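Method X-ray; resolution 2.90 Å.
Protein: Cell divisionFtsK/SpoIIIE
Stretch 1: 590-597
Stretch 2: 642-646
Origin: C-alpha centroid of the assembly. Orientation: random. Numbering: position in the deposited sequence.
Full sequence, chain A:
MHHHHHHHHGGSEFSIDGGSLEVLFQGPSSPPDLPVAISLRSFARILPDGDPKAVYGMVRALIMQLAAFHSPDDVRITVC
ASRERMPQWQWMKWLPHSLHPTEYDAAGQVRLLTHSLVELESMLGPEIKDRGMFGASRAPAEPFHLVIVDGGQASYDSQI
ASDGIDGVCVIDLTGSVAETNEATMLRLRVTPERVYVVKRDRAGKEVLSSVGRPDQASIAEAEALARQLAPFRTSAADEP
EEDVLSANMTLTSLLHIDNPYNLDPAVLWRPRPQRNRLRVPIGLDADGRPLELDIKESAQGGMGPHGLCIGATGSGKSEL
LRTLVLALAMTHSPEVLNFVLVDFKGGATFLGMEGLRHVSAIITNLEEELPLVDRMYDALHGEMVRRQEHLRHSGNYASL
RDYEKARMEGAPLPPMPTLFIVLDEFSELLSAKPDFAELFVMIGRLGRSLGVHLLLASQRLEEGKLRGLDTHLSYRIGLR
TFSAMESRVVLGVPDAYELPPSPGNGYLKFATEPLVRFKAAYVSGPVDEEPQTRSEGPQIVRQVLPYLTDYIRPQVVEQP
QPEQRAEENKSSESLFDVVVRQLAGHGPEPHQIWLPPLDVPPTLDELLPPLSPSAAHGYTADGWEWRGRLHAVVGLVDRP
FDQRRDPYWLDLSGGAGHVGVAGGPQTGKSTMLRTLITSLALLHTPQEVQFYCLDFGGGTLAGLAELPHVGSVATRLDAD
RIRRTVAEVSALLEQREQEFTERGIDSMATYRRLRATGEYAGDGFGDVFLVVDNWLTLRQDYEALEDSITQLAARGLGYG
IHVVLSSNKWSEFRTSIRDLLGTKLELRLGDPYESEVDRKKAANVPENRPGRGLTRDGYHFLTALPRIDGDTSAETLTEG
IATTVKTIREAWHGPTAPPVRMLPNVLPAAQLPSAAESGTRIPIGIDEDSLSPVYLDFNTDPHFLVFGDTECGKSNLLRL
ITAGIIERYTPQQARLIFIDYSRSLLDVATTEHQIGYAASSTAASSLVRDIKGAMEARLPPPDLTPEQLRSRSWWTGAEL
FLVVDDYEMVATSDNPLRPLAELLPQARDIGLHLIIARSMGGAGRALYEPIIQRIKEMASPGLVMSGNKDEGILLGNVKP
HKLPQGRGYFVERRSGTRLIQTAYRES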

# COMPACT_ATOMS: atom_id res chain seq x y z
N PRO A 590 8.35 -25.26 25.22
CA PRO A 590 8.11 -26.11 24.05
C PRO A 590 8.33 -25.39 22.73
O PRO A 590 8.28 -24.16 22.67
N HIS A 591 8.58 -26.17 21.68
CA HIS A 591 8.68 -25.62 20.33
C HIS A 591 7.30 -25.19 19.85
O HIS A 591 6.36 -25.98 19.85
N GLN A 592 7.19 -23.94 19.43
CA GLN A 592 5.92 -23.39 18.98
C GLN A 592 5.48 -24.00 17.65
O GLN A 592 6.15 -23.85 16.64
N ILE A 593 4.35 -24.70 17.68
CA ILE A 593 3.77 -25.28 16.47
C ILE A 593 2.71 -24.34 15.92
O ILE A 593 2.48 -24.28 14.71
N TRP A 594 2.07 -23.61 16.82
CA TRP A 594 0.99 -22.70 16.46
C TRP A 594 1.28 -21.29 16.95
O TRP A 594 1.51 -21.07 18.14
N LEU A 595 1.27 -20.34 16.03
CA LEU A 595 1.56 -18.95 16.36
C LEU A 595 0.30 -18.09 16.26
O LEU A 595 -0.59 -18.40 15.47
N PRO A 596 0.23 -17.02 17.07
CA PRO A 596 -0.87 -16.04 17.05
C PRO A 596 -1.29 -15.67 15.63
O PRO A 596 -0.51 -15.06 14.90
N PRO A 597 -2.52 -16.03 15.25
CA PRO A 597 -3.01 -16.00 13.87
C PRO A 597 -3.49 -14.65 13.36
O PRO A 597 -4.67 -14.50 13.05
N ASP A 642 5.82 -23.07 7.87
CA ASP A 642 7.19 -22.95 8.35
C ASP A 642 7.21 -22.60 9.83
O ASP A 642 8.28 -22.38 10.41
N GLN A 643 6.03 -22.55 10.43
CA GLN A 643 5.86 -22.30 11.86
C GLN A 643 6.51 -20.99 12.30
O GLN A 643 7.07 -20.90 13.39
N ARG A 644 6.43 -19.98 11.44
CA ARG A 644 6.97 -18.67 11.77
C ARG A 644 6.17 -17.57 11.08
O ARG A 644 5.28 -17.84 10.28
N ARG A 645 6.50 -16.32 11.40
CA ARG A 645 5.88 -15.18 10.75
C ARG A 645 6.95 -14.16 10.39
O ARG A 645 7.60 -13.59 11.27
N ASP A 646 7.10 -13.89 9.11
CA ASP A 646 8.15 -13.02 8.63
C ASP A 646 7.72 -11.60 8.45
O ASP A 646 6.59 -11.34 8.09

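This is a small, mixed contact in which two side chains of stretch 2, Gln-643 and Arg-645, reach an irregular segment of stretch 1, with a polar hydrogen bond near each end and Leu-595 packed between them. The two stretches together bury 351 Å².

Gln-643 contributes the largest area. Its CA-to-CB bond points toward stretch 1, and its CA lies 5.9 Å from the CA of Ile-593. Chi1 is m and chi2 is t, so the chain extends and carries its amide out to His-591. There His-591 NE2 donates a hydrogen bond to Gln-643 OE1. His-591 NE2 lies 2.4 Å from Gln-643 OE1, which is very short and should be read with care at 2.90 Å resolution. The CA-to-CB bond of His-591 points sideways, but the end of the side chain comes nearer; chi1 is t. OE1 meets the ring at its edge, close to its plane, as suits an in-plane N-H donor. Ile-593 has its CA-to-CB bond directed away, yet its CG2 lies 3.6 Å from Gln-643 NE2. That nitrogen is hydrogen-bonded elsewhere in the structure.

The CA-to-CB bond of Leu-595 points toward stretch 2, with chi1 m and chi2 t. Its CD1 rests against backbone, 3.5 Å from Gln-643 O and 3.6 Å from Arg-644 CA. Its CB is 4.3 Å from Arg-645 CD, so the aliphatic part of the arginine adds to the packing.

The CA-to-CB bond of Arg-645 also points toward stretch 1. Chi1 is m and chi2 is t, while chi3, at -21°, lies between wells. Its NH1 donates a hydrogen bond of 3.0 Å to Pro-596 O, which sits at the guanidinium edge. Pro-596 CB lies 3.8 Å from the same NH1.

The CA-to-CB bond of Arg-644 points away. Arg-644 NE forms a salt bridge with Asp-646 OD1, at 3.0 Å, within stretch 2.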

# COMPACT_ATOMS: atom_id res chain seq x y z
CB PRO A 590 6.64 -26.50 24.21
CG PRO A 590 6.04 -25.32 24.90
CD PRO A 590 7.09 -24.82 25.85
CB HIS A 591 9.28 -26.66 19.38
CG HIS A 591 9.20 -26.27 17.94
ND1 HIS A 591 9.69 -25.08 17.46
CD2 HIS A 591 8.67 -26.91 16.87
CE1 HIS A 591 9.48 -25.00 16.15
NE2 HIS A 591 8.86 -26.11 15.77
CB GLN A 592 6.00 -21.87 18.85
CG GLN A 592 6.31 -21.15 20.15
CD GLN A 592 5.21 -21.31 21.17
OE1 GLN A 592 4.03 -21.42 20.82
NE2 GLN A 592 5.58 -21.32 22.45
CB ILE A 593 3.14 -26.66 16.73
CG1 ILE A 593 3.98 -27.45 17.74
CG2 ILE A 593 2.98 -27.43 15.43
CD1 ILE A 593 5.35 -27.84 17.24
CB TRP A 594 -0.34 -23.21 17.05
CG TRP A 594 -1.49 -22.26 16.89
CD1 TRP A 594 -1.86 -21.27 17.75
CD2 TRP A 594 -2.43 -22.23 15.81
NE1 TRP A 594 -2.97 -20.62 17.27
CE2 TRP A 594 -3.34 -21.19 16.08
CE3 TRP A 594 -2.59 -22.98 14.64
CZ2 TRP A 594 -4.39 -20.88 15.22
CZ3 TRP A 594 -3.63 -22.67 13.79
CH2 TRP A 594 -4.52 -21.63 14.09
CB LEU A 595 2.65 -18.40 15.44
CG LEU A 595 4.04 -19.01 15.65
CD1 LEU A 595 5.04 -18.35 14.74
CD2 LEU A 595 4.46 -18.87 17.11
CB PRO A 596 -0.27 -14.85 17.79
CG PRO A 596 0.63 -15.48 18.79
CD PRO A 596 1.21 -16.71 18.13
CB PRO A 597 -4.18 -16.99 13.91
CG PRO A 597 -4.72 -16.84 15.29
CD PRO A 597 -3.53 -16.58 16.18
CB ASP A 642 7.94 -21.90 7.54
CG ASP A 642 7.87 -22.16 6.04
OD1 ASP A 642 8.77 -22.85 5.51
OD2 ASP A 642 6.92 -21.67 5.40
CB GLN A 643 6.43 -23.46 12.68
CG GLN A 643 5.75 -24.79 12.41
CD GLN A 643 6.33 -25.92 13.24
OE1 GLN A 643 7.30 -25.73 13.97
NE2 GLN A 643 5.74 -27.10 13.13
CB ARG A 644 8.44 -18.57 11.38
CG ARG A 644 8.69 -18.57 9.88
CD ARG A 644 10.16 -18.40 9.56
NE ARG A 644 10.39 -18.22 8.13
CZ ARG A 644 10.63 -19.22 7.28
NH1 ARG A 644 10.67 -20.47 7.72
NH2 ARG A 644 10.83 -18.96 6.00
CB ARG A 645 4.81 -14.55 11.65
CG ARG A 645 3.59 -15.42 11.87
CD ARG A 645 2.77 -14.89 13.03
NE ARG A 645 3.58 -14.05 13.91
CZ ARG A 645 3.08 -13.26 14.85
NH1 ARG A 645 1.77 -13.18 15.04
NH2 ARG A 645 3.89 -12.53 15.61
CB ASP A 646 8.65 -13.53 7.30
CG ASP A 646 9.19 -14.90 7.37
OD1 ASP A 646 9.59 -15.31 8.47
OD2 ASP A 646 9.21 -15.57 6.34